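Local coordinates for periplasmic binding protein/LacI transcriptional regulator (Burkholderia graminis C4D1M, PDB 5HQJ) that binds alpha-D-arabinopyranose in the cleft between two lobes and, as a periplasmic solute-binding protein, probably delivers sugar to an ABC transporter, at residues I34-V39 with Y115-P120; V39-D44 with Q267-M272; I76-I81 with E99-R104; M126-N131 with S274-H279. All blocks are in the same frame, centred on the assembly; numbering follows the deposited sequence.

Interaction 1. Residues I34-V39 with Y115-P120. With 64K (alpha-D-arabinopyranose), chain B.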
# COMPACT_ATOMS: atom_id res chain seq x y z
N ILE A 34 -6.25 -11.41 4.43
CA ILE A 34 -5.72 -11.69 3.09
C ILE A 34 -4.93 -10.51 2.59
O ILE A 34 -5.51 -9.41 2.41
CB ILE A 34 -6.88 -11.96 2.06
CG1 ILE A 34 -7.80 -13.06 2.58
CG2 ILE A 34 -6.32 -12.31 0.65
CD1 ILE A 34 -9.10 -13.21 1.82
N PRO A 35 -3.62 -10.69 2.37
CA PRO A 35 -2.87 -9.63 1.71
C PRO A 35 -3.07 -9.65 0.20
O PRO A 35 -3.75 -10.55 -0.30
CB PRO A 35 -1.42 -9.96 2.07
CG PRO A 35 -1.42 -11.46 2.08
CD PRO A 35 -2.72 -11.80 2.76
N LYS A 36 -2.45 -8.72 -0.51
CA LYS A 36 -2.51 -8.75 -1.97
C LYS A 36 -1.73 -9.96 -2.48
O LYS A 36 -2.06 -10.53 -3.52
CB LYS A 36 -1.94 -7.46 -2.58
CG LYS A 36 -2.91 -6.23 -2.54
CD LYS A 36 -2.29 -5.01 -3.24
CE LYS A 36 -3.16 -3.75 -3.14
NZ LYS A 36 -2.64 -2.66 -4.00
N VAL A 37 -0.70 -10.34 -1.72
CA VAL A 37 0.20 -11.46 -2.04
C VAL A 37 1.28 -11.47 -0.98
O VAL A 37 1.38 -10.53 -0.21
CB VAL A 37 0.89 -11.33 -3.42
CG1 VAL A 37 0.16 -12.12 -4.54
CG2 VAL A 37 1.15 -9.86 -3.79
N ALA A 38 2.12 -12.50 -0.98
CA ALA A 38 3.28 -12.54 -0.09
C ALA A 38 4.36 -11.58 -0.54
O ALA A 38 5.36 -12.01 -1.10
CB ALA A 38 3.86 -13.94 -0.02
N VAL A 39 4.15 -10.30 -0.28
CA VAL A 39 5.14 -9.26 -0.52
C VAL A 39 5.46 -8.50 0.80
O VAL A 39 4.65 -8.49 1.71
CB VAL A 39 4.66 -8.27 -1.59
CG1 VAL A 39 4.57 -8.94 -2.94
CG2 VAL A 39 3.33 -7.72 -1.21
N TYR A 115 -8.88 -3.50 3.97
CA TYR A 115 -7.78 -2.71 4.56
C TYR A 115 -6.75 -2.49 3.46
O TYR A 115 -6.66 -3.28 2.51
CB TYR A 115 -7.18 -3.41 5.82
CG TYR A 115 -6.32 -4.60 5.48
CD1 TYR A 115 -6.91 -5.82 5.15
CD2 TYR A 115 -4.95 -4.50 5.42
CE1 TYR A 115 -6.16 -6.90 4.79
CE2 TYR A 115 -4.17 -5.59 5.05
CZ TYR A 115 -4.79 -6.79 4.74
OH TYR A 115 -4.06 -7.88 4.36
N ASP A 116 -6.03 -1.36 3.56
CA ASP A 116 -4.93 -1.00 2.66
C ASP A 116 -5.37 -0.62 1.26
O ASP A 116 -5.05 0.47 0.80
CB ASP A 116 -3.92 -2.16 2.60
CG ASP A 116 -2.83 -1.90 1.60
OD1 ASP A 116 -2.19 -0.82 1.66
OD2 ASP A 116 -2.66 -2.77 0.75
N SER A 117 -6.06 -1.55 0.58
CA SER A 117 -6.57 -1.33 -0.77
C SER A 117 -8.03 -1.79 -0.87
O SER A 117 -8.38 -2.97 -0.74
CB SER A 117 -5.72 -2.04 -1.83
OG SER A 117 -5.83 -1.32 -3.09
N ASP A 118 -8.89 -0.80 -1.09
CA ASP A 118 -10.34 -0.98 -1.02
C ASP A 118 -10.97 -1.57 -2.30
O ASP A 118 -10.37 -1.53 -3.38
CB ASP A 118 -11.00 0.37 -0.72
CG ASP A 118 -12.42 0.22 -0.18
OD1 ASP A 118 -12.85 -0.91 0.08
OD2 ASP A 118 -13.11 1.25 -0.02
N SER A 119 -12.14 -2.19 -2.10
CA SER A 119 -13.11 -2.48 -3.17
C SER A 119 -14.46 -1.88 -2.78
O SER A 119 -15.26 -2.53 -2.11
CB SER A 119 -13.26 -3.98 -3.42
OG SER A 119 -14.33 -4.24 -4.33
N PRO A 120 -14.71 -0.61 -3.16
CA PRO A 120 -15.85 0.14 -2.61
C PRO A 120 -17.25 -0.41 -2.90
O PRO A 120 -18.17 -0.06 -2.15
CB PRO A 120 -15.70 1.53 -3.26
CG PRO A 120 -14.71 1.35 -4.37
CD PRO A 120 -13.81 0.25 -3.94
O2 64K B . -0.20 0.16 0.27
C2 64K B . 0.56 -0.58 -0.74
C3 64K B . 2.00 -0.52 -0.35
O3 64K B . 2.49 0.76 -0.65
C4 64K B . 2.85 -1.50 -1.14
O4 64K B . 2.95 -1.13 -2.53
C5 64K B . 2.26 -2.84 -1.09
O5 64K B . 0.95 -2.79 -1.70
C1 64K B . 0.09 -2.01 -0.77
O1 64K B . -1.20 -2.04 -1.26
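Tyr115 and Lys36 reach across the gap between two loops that leave the carboxyl ends of parallel strands 30-34 and 111-115, at the carboxyl-terminal end of the Rossmann-like sheet where periplasmic sugar-binding proteins hold their ligand. The backbones stay well apart, Pro35 CA and Asp116 CA being 8.9 Å from each other, so side chains have to close the distance. Tyr115, with 51 Å² buried by the contact, sets CG between its own backbone N and carbonyl carbon (chi1 74°); from there the ring extends until OH meets Ile34 O at 2.9 Å in a weak hydrogen bond, with the carbonyl oblique to the ring. Lys36, with 48 Å² buried, runs fully extended beyond CG, laying CE beside Ser117 CB at 3.3 Å, a tight carbon contact. Its ammonium group donates to Asn164 OD1 and, more weakly, to the sugar, Lys36 NZ lying 3.2 Å from 64K O1. Asp116, although it buries little against the other loop, supplies one of the carboxylates of the site. Ser91 OG also bonds to Asp116 OD2, a second-shell contact that would steady the group. The nearby lysine and aspartate charges, 4.8 Å apart at Lys36 NZ and Asp116 OD2, do not touch but share a ligand hydroxyl. The carboxylate straddles two neighbouring hydroxyls: 64K O1 donates to Asp116 OD2 and 64K O2 to Asp116 OD1, each at 2.6 Å.

Interaction 2. Residues V39-D44 with Q267-M272. With 64K (alpha-D-arabinopyranose), chain B.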
# COMPACT_ATOMS: atom_id res chain seq x y z
N VAL A 39 4.15 -10.30 -0.28
CA VAL A 39 5.14 -9.26 -0.52
C VAL A 39 5.46 -8.50 0.80
O VAL A 39 4.65 -8.49 1.71
CB VAL A 39 4.66 -8.27 -1.59
CG1 VAL A 39 4.57 -8.94 -2.94
CG2 VAL A 39 3.33 -7.72 -1.21
N PRO A 40 6.63 -7.86 0.88
CA PRO A 40 7.23 -7.40 2.13
C PRO A 40 6.34 -6.52 2.94
O PRO A 40 6.28 -6.70 4.14
CB PRO A 40 8.46 -6.63 1.68
CG PRO A 40 8.78 -7.22 0.34
CD PRO A 40 7.53 -7.68 -0.27
N PHE A 41 5.66 -5.58 2.32
CA PHE A 41 4.78 -4.70 3.09
C PHE A 41 3.82 -5.42 4.03
O PHE A 41 3.56 -4.92 5.14
CB PHE A 41 4.01 -3.83 2.10
CG PHE A 41 2.94 -2.95 2.73
CD1 PHE A 41 3.26 -1.71 3.28
CD2 PHE A 41 1.61 -3.35 2.71
CE1 PHE A 41 2.26 -0.88 3.82
CE2 PHE A 41 0.62 -2.55 3.23
CZ PHE A 41 0.93 -1.27 3.77
N PHE A 42 3.25 -6.54 3.60
CA PHE A 42 2.15 -7.15 4.35
C PHE A 42 2.56 -7.94 5.57
O PHE A 42 1.69 -8.35 6.33
CB PHE A 42 1.32 -8.04 3.42
CG PHE A 42 0.51 -7.24 2.44
CD1 PHE A 42 -0.67 -6.68 2.84
CD2 PHE A 42 0.96 -7.02 1.17
CE1 PHE A 42 -1.44 -5.91 1.94
CE2 PHE A 42 0.21 -6.30 0.22
CZ PHE A 42 -0.98 -5.71 0.62
N ASP A 43 3.86 -8.19 5.71
CA ASP A 43 4.37 -8.84 6.92
C ASP A 43 3.91 -8.03 8.12
O ASP A 43 3.52 -8.59 9.14
CB ASP A 43 5.90 -8.96 6.89
CG ASP A 43 6.38 -10.15 6.05
OD1 ASP A 43 5.56 -10.86 5.41
OD2 ASP A 43 7.62 -10.37 6.02
N ASP A 44 3.93 -6.71 8.03
CA ASP A 44 3.49 -5.88 9.16
C ASP A 44 2.00 -6.03 9.42
O ASP A 44 1.55 -5.99 10.57
CB ASP A 44 3.79 -4.39 8.93
CG ASP A 44 5.22 -3.96 9.32
OD1 ASP A 44 5.84 -4.60 10.19
OD2 ASP A 44 5.70 -2.95 8.75
N GLN A 267 3.01 4.38 5.85
CA GLN A 267 1.63 4.12 6.23
C GLN A 267 1.66 3.48 7.63
O GLN A 267 2.71 3.46 8.26
CB GLN A 267 0.96 3.21 5.19
CG GLN A 267 1.12 3.66 3.76
CD GLN A 267 0.39 2.70 2.87
OE1 GLN A 267 -0.83 2.63 2.90
NE2 GLN A 267 1.14 1.93 2.08
N ARG A 268 0.53 2.99 8.12
CA ARG A 268 0.46 2.28 9.39
C ARG A 268 -0.07 0.85 9.18
O ARG A 268 -1.17 0.53 9.55
CB ARG A 268 -0.41 3.08 10.39
CG ARG A 268 0.20 4.42 10.80
CD ARG A 268 -0.31 4.94 12.12
NE ARG A 268 0.52 6.05 12.56
CZ ARG A 268 0.37 7.31 12.15
NH1 ARG A 268 -0.60 7.61 11.31
NH2 ARG A 268 1.18 8.24 12.60
N PRO A 269 0.74 -0.03 8.54
CA PRO A 269 0.28 -1.39 8.21
C PRO A 269 0.00 -2.27 9.45
O PRO A 269 -0.90 -3.11 9.45
CB PRO A 269 1.44 -1.94 7.34
CG PRO A 269 2.64 -1.09 7.68
CD PRO A 269 2.06 0.28 7.96
N VAL A 270 0.80 -2.10 10.50
CA VAL A 270 0.60 -2.86 11.73
C VAL A 270 -0.77 -2.50 12.30
O VAL A 270 -1.55 -3.37 12.66
CB VAL A 270 1.70 -2.56 12.79
CG1 VAL A 270 1.49 -3.44 13.99
CG2 VAL A 270 3.04 -2.83 12.23
N THR A 271 -1.03 -1.19 12.42
CA THR A 271 -2.27 -0.67 12.92
C THR A 271 -3.44 -1.13 12.03
O THR A 271 -4.51 -1.47 12.55
CB THR A 271 -2.19 0.91 13.03
OG1 THR A 271 -1.28 1.29 14.07
CG2 THR A 271 -3.55 1.49 13.32
N MSE A 272 -3.28 -1.12 10.71
CA MSE A 272 -4.32 -1.67 9.84
C MSE A 272 -4.69 -3.11 10.20
O MSE A 272 -5.87 -3.45 10.28
CB MSE A 272 -3.89 -1.63 8.36
CG MSE A 272 -3.80 -0.24 7.72
SE MSE A 272 -3.20 -0.53 5.91
CE MSE A 272 -2.10 1.06 5.72
O2 64K B . -0.20 0.16 0.27
C2 64K B . 0.56 -0.58 -0.74
C3 64K B . 2.00 -0.52 -0.35
O3 64K B . 2.49 0.76 -0.65
C4 64K B . 2.85 -1.50 -1.14
O4 64K B . 2.95 -1.13 -2.53
C5 64K B . 2.26 -2.84 -1.09
O5 64K B . 0.95 -2.79 -1.70
C1 64K B . 0.09 -2.01 -0.77
O1 64K B . -1.20 -2.04 -1.26
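Phe41 and Gln267 meet beside the bound arabinose, their side chains crossing at about a right angle while ring and amide planes stay only 19° from parallel. Gln267 follows strand 263-266 of the second lobe's sheet and helix 269-284 packs in the first lobe, so the contact sits at the interlobe cleft where the chain changes lobes. The amide nitrogen approaches the ring obliquely, Gln267 NE2 lying 3.5 Å from Phe41 CE1. With CG anti to the backbone N (chi1 174°), the Phe41 ring is carried under the sugar, and 64K C3 sits over the ring centre, 3.9 Å above its plane. Pro269 CB comes obliquely to the ring at 3.7 Å from Phe41 CZ, whereas the selenomethionine Met272 brings CE to the ring edge. Further out, Asp44 and Pro269 lie side by side, with Asp44 CB 3.7 Å from Pro269 CG. Val270 CG2 touches the same Asp44 CB, the two side chains meeting at a slant, and Val270 CA makes a CH...O contact with Asp44 O. The carboxylate of Asp44 is paired with Lys311. Gln267 NE2 donates almost straight to 64K O2 (2.9 Å, 174°) and also reaches Asp247, while Thr130 bonds to OE1; apolar carbon therefore meets one face of the sugar as a fixed amide reads its hydroxyl.

Interaction 3. Residues I76-I81 with E99-R104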
# COMPACT_ATOMS: atom_id res chain seq x y z
N ILE A 76 -10.13 -17.90 -2.77
CA ILE A 76 -9.87 -17.89 -1.33
C ILE A 76 -11.13 -17.59 -0.52
O ILE A 76 -11.38 -18.22 0.50
CB ILE A 76 -8.78 -16.88 -0.95
CG1 ILE A 76 -7.43 -17.36 -1.49
CG2 ILE A 76 -8.71 -16.73 0.57
CD1 ILE A 76 -6.30 -16.35 -1.32
N ILE A 77 -11.92 -16.63 -0.99
CA ILE A 77 -13.12 -16.26 -0.25
C ILE A 77 -14.16 -17.39 -0.31
O ILE A 77 -14.82 -17.65 0.70
CB ILE A 77 -13.70 -14.90 -0.78
CG1 ILE A 77 -12.69 -13.77 -0.50
CG2 ILE A 77 -15.01 -14.57 -0.08
CD1 ILE A 77 -12.88 -12.54 -1.33
N GLU A 78 -14.27 -18.11 -1.42
CA GLU A 78 -15.22 -19.23 -1.48
C GLU A 78 -14.88 -20.32 -0.46
O GLU A 78 -15.78 -20.83 0.21
CB GLU A 78 -15.28 -19.83 -2.89
CG GLU A 78 -15.36 -18.78 -3.99
CD GLU A 78 -16.09 -19.25 -5.22
OE1 GLU A 78 -15.65 -20.27 -5.81
OE2 GLU A 78 -17.10 -18.60 -5.59
N ASP A 79 -13.60 -20.66 -0.34
CA ASP A 79 -13.16 -21.61 0.68
C ASP A 79 -13.58 -21.14 2.06
O ASP A 79 -14.09 -21.92 2.87
CB ASP A 79 -11.64 -21.77 0.66
CG ASP A 79 -11.13 -22.40 -0.61
OD1 ASP A 79 -10.13 -23.15 -0.53
OD2 ASP A 79 -11.71 -22.16 -1.69
N LEU A 80 -13.37 -19.86 2.33
CA LEU A 80 -13.70 -19.29 3.62
C LEU A 80 -15.20 -19.33 3.86
O LEU A 80 -15.64 -19.61 4.97
CB LEU A 80 -13.17 -17.86 3.72
CG LEU A 80 -11.63 -17.76 3.77
CD1 LEU A 80 -11.16 -16.30 3.81
CD2 LEU A 80 -11.02 -18.50 4.96
N ILE A 81 -15.98 -19.10 2.81
CA ILE A 81 -17.43 -19.28 2.91
C ILE A 81 -17.70 -20.72 3.32
O ILE A 81 -18.43 -20.98 4.28
CB ILE A 81 -18.17 -18.97 1.59
CG1 ILE A 81 -17.82 -17.57 1.09
CG2 ILE A 81 -19.68 -19.13 1.78
CD1 ILE A 81 -18.70 -17.07 -0.04
N GLU A 99 -16.05 -8.17 -6.22
CA GLU A 99 -17.32 -7.65 -5.71
C GLU A 99 -18.36 -8.76 -5.49
O GLU A 99 -19.07 -8.75 -4.49
CB GLU A 99 -17.91 -6.61 -6.67
CG GLU A 99 -17.02 -5.41 -6.93
CD GLU A 99 -17.69 -4.35 -7.77
OE1 GLU A 99 -18.85 -4.57 -8.16
OE2 GLU A 99 -17.06 -3.31 -8.04
N SER A 100 -18.45 -9.69 -6.43
CA SER A 100 -19.53 -10.67 -6.41
C SER A 100 -19.41 -11.69 -5.27
O SER A 100 -20.39 -11.96 -4.57
CB SER A 100 -19.57 -11.41 -7.76
OG SER A 100 -18.72 -10.76 -8.70
N VAL A 101 -18.22 -12.25 -5.07
CA VAL A 101 -18.05 -13.26 -4.03
C VAL A 101 -18.08 -12.64 -2.63
O VAL A 101 -18.48 -13.28 -1.66
CB VAL A 101 -16.73 -14.05 -4.24
CG1 VAL A 101 -15.50 -13.14 -4.04
CG2 VAL A 101 -16.67 -15.26 -3.32
N MSE A 102 -17.69 -11.38 -2.52
CA MSE A 102 -17.73 -10.72 -1.22
C MSE A 102 -19.16 -10.46 -0.75
O MSE A 102 -19.45 -10.53 0.44
CB MSE A 102 -16.93 -9.41 -1.25
CG MSE A 102 -15.43 -9.67 -1.31
SE MSE A 102 -14.30 -8.11 -1.43
CE MSE A 102 -14.70 -7.37 0.35
N LYS A 103 -20.05 -10.21 -1.70
CA LYS A 103 -21.46 -10.08 -1.39
C LYS A 103 -22.08 -11.38 -0.90
O LYS A 103 -22.87 -11.35 0.04
CB LYS A 103 -22.23 -9.56 -2.60
CG LYS A 103 -21.90 -8.13 -2.96
CD LYS A 103 -23.08 -7.38 -3.52
CE LYS A 103 -22.82 -5.87 -3.51
NZ LYS A 103 -23.40 -5.17 -2.31
N ARG A 104 -21.72 -12.52 -1.50
CA ARG A 104 -22.28 -13.80 -1.06
C ARG A 104 -21.84 -14.14 0.36
O ARG A 104 -22.66 -14.57 1.18
CB ARG A 104 -21.86 -14.93 -2.01
CG ARG A 104 -21.78 -14.51 -3.47
CD ARG A 104 -22.05 -15.68 -4.40
NE ARG A 104 -21.39 -16.89 -3.92
CZ ARG A 104 -20.17 -17.28 -4.29
NH1 ARG A 104 -19.47 -16.58 -5.16
NH2 ARG A 104 -19.66 -18.40 -3.78
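Ile77 and Val101 interlock where two neighbouring helices run side by side, the axes of the two short segments 9.7 Å apart and only 11° from parallel. Followed outward, Ile77 CB already touches both methyls of Val101, 3.9 Å from Val101 CG2 and a little further from Val101 CG1. The CG2 branch, anti to the backbone N, packs on Val101 CG2 at 3.7 Å and also approaches the carbonyl of that residue. The other branch leaves through CG1, and its tip, CD1, rests against both Val101 CG1 and the CG of selenomethionine Met102, with Ile77 CD1 to Met102 CG 3.8 Å. Beneath this layer, Ile77 reaches Ile88 and Met102 reaches Ile90 on strand 87-90, so the helix pair rests on the sheet through the same side chains.

On the solvent side the chemistry becomes ionic. Glu78 lays CG on Val101 CG2, then offers one carboxylate oxygen to Arg104 in a salt bridge: both NH1 and NH2 bond Glu78 OE2 at 3.1 Å, each at an angle of 147°. The oxygen lies close to the guanidinium plane, yet the two planar groups stand 84° apart, so this end-on grip closes on a single oxygen rather than on a matched pair. Ile81 CD1 comes over one guanidinium face, 4.1 Å from Arg104 NH2.

Helices 71-82 and 99-106, joined through the parallel strand 87-90, are neighbours in the helical layer on one side of the sheet in a Rossmann-like alpha/beta lobe, as in periplasmic binding proteins.

Interaction 4. Residues M126-N131 with S274-H279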
# COMPACT_ATOMS: atom_id res chain seq x y z
N MSE A 126 -16.61 -1.70 5.84
CA MSE A 126 -15.76 -0.56 6.08
C MSE A 126 -14.38 -0.80 5.49
O MSE A 126 -13.99 -1.94 5.23
CB MSE A 126 -15.65 -0.28 7.57
CG MSE A 126 -14.97 -1.36 8.35
SE MSE A 126 -14.96 -1.08 10.29
CE MSE A 126 -13.46 0.16 10.40
N TYR A 127 -13.67 0.31 5.28
CA TYR A 127 -12.28 0.35 4.84
C TYR A 127 -11.37 0.94 5.90
O TYR A 127 -11.63 2.03 6.43
CB TYR A 127 -12.18 1.17 3.54
CG TYR A 127 -10.77 1.61 3.17
CD1 TYR A 127 -9.87 0.73 2.59
CD2 TYR A 127 -10.34 2.91 3.39
CE1 TYR A 127 -8.60 1.14 2.26
CE2 TYR A 127 -9.07 3.32 3.07
CZ TYR A 127 -8.20 2.42 2.49
OH TYR A 127 -6.92 2.83 2.15
N ILE A 128 -10.31 0.21 6.19
CA ILE A 128 -9.27 0.67 7.06
C ILE A 128 -7.98 0.90 6.28
O ILE A 128 -7.35 -0.05 5.81
CB ILE A 128 -8.99 -0.36 8.17
CG1 ILE A 128 -10.29 -0.64 8.94
CG2 ILE A 128 -7.86 0.09 9.09
CD1 ILE A 128 -10.20 -1.85 9.85
N GLY A 129 -7.54 2.14 6.16
CA GLY A 129 -6.30 2.36 5.47
C GLY A 129 -5.93 3.81 5.27
O GLY A 129 -6.50 4.73 5.88
N THR A 130 -4.93 4.01 4.42
CA THR A 130 -4.43 5.32 4.07
C THR A 130 -5.45 6.06 3.22
O THR A 130 -6.23 5.45 2.48
CB THR A 130 -3.09 5.18 3.31
OG1 THR A 130 -2.21 4.48 4.18
CG2 THR A 130 -2.51 6.49 2.93
N ASN A 131 -5.43 7.39 3.34
CA ASN A 131 -6.12 8.26 2.39
C ASN A 131 -5.17 8.45 1.24
O ASN A 131 -4.26 9.26 1.32
CB ASN A 131 -6.50 9.60 3.00
CG ASN A 131 -7.27 10.49 2.03
OD1 ASN A 131 -7.24 10.28 0.81
ND2 ASN A 131 -7.96 11.48 2.58
N SER A 274 -4.16 -4.77 12.98
CA SER A 274 -4.74 -4.81 14.30
C SER A 274 -6.22 -4.38 14.31
O SER A 274 -7.11 -5.06 14.84
CB SER A 274 -3.92 -3.89 15.22
OG SER A 274 -4.28 -4.12 16.54
N LEU A 275 -6.47 -3.21 13.72
CA LEU A 275 -7.84 -2.71 13.59
C LEU A 275 -8.71 -3.64 12.77
O LEU A 275 -9.88 -3.84 13.10
CB LEU A 275 -7.85 -1.33 12.94
CG LEU A 275 -7.28 -0.22 13.83
CD1 LEU A 275 -7.20 1.01 12.98
CD2 LEU A 275 -8.12 0.03 15.13
N ALA A 276 -8.15 -4.23 11.73
CA ALA A 276 -8.95 -5.15 10.90
C ALA A 276 -9.51 -6.29 11.76
O ALA A 276 -10.70 -6.62 11.70
CB ALA A 276 -8.14 -5.68 9.78
N VAL A 277 -8.66 -6.91 12.57
CA VAL A 277 -9.13 -8.00 13.42
C VAL A 277 -10.09 -7.51 14.50
O VAL A 277 -11.17 -8.08 14.70
CB VAL A 277 -7.94 -8.75 14.05
CG1 VAL A 277 -8.42 -9.71 15.08
CG2 VAL A 277 -7.16 -9.51 12.97
N ASP A 278 -9.71 -6.43 15.19
CA ASP A 278 -10.57 -5.86 16.21
C ASP A 278 -11.96 -5.47 15.72
O ASP A 278 -12.96 -5.75 16.40
CB ASP A 278 -9.87 -4.67 16.83
CG ASP A 278 -8.87 -5.07 17.90
OD1 ASP A 278 -9.04 -6.16 18.50
OD2 ASP A 278 -7.93 -4.30 18.13
N HIS A 279 -12.06 -4.86 14.54
CA HIS A 279 -13.37 -4.54 14.00
C HIS A 279 -14.09 -5.77 13.46
O HIS A 279 -15.32 -5.86 13.57
CB HIS A 279 -13.23 -3.45 12.95
CG HIS A 279 -13.06 -2.09 13.57
ND1 HIS A 279 -14.13 -1.36 14.06
CD2 HIS A 279 -11.95 -1.38 13.85
CE1 HIS A 279 -13.68 -0.23 14.56
NE2 HIS A 279 -12.36 -0.21 14.45
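His279 presents one imidazole face to the selenomethionine Met126, and its edge meets Leu275 O, one helical turn back, in the ring plane. Met126 CE lies over the centre of that face, 3.9 Å from the ring centroid and 8° off the normal, the geometry of a CH-pi contact. The selenium is displaced toward one side: Met126 SE is 4.3 Å from the same centroid and oblique to the ring. This is the helix-on-sheet layer of the Rossmann-like lobe, in which segment 274-279 of helix 269-284 runs nearly antiparallel to strand 127-129 (157°). A bend at chi3 of Met126 (-81°) turns the methyl over the ring. The imidazole is held from another direction by Glu288, whose carboxylate is hydrogen-bonded to His279 ND1. Such an acidic partner may polarise the ring.

Two residues on, Ile128 faces the helix and buries 71 Å² against it. Its CG2 branch leans on Leu275, with Ile128 CG2 4.1 Å from Leu275 CD1, while the longer branch dives toward the helix backbone. Leu113 of the next strand touches Ala276 and His279, widening the same apolar floor. No hydrogen bond joins the two segments, so carbon and selenium contacts carry the packing. The tip of the longer branch, Ile128 CD1, ends 3.7 Å from Ala276 N and 3.9 Å from Leu275 CB.

How the interactions relate
Interactions 1 and 2 both touch the sugar and share Val39; Phe42, on the 39-44 side, packs against Pro35, Lys36 and Asp116. Interaction 1 meets the ligand mainly through charged and polar groups, interaction 2 through an aromatic face and an amide. Interaction 4 is also buried, but its contact is apolar and aromatic; it uses the same helix 269-284 as interaction 2, with Thr130 and Gln267 as the polar link between them, while Ile128 O probably accepts a hydrogen bond from Asp116 N of interaction 1. Interaction 3, only partly buried, lies about 23 Å from interaction 2 between centres, combines an apolar base with a surface salt bridge, and reaches interaction 1 through Ile76 and Ile34.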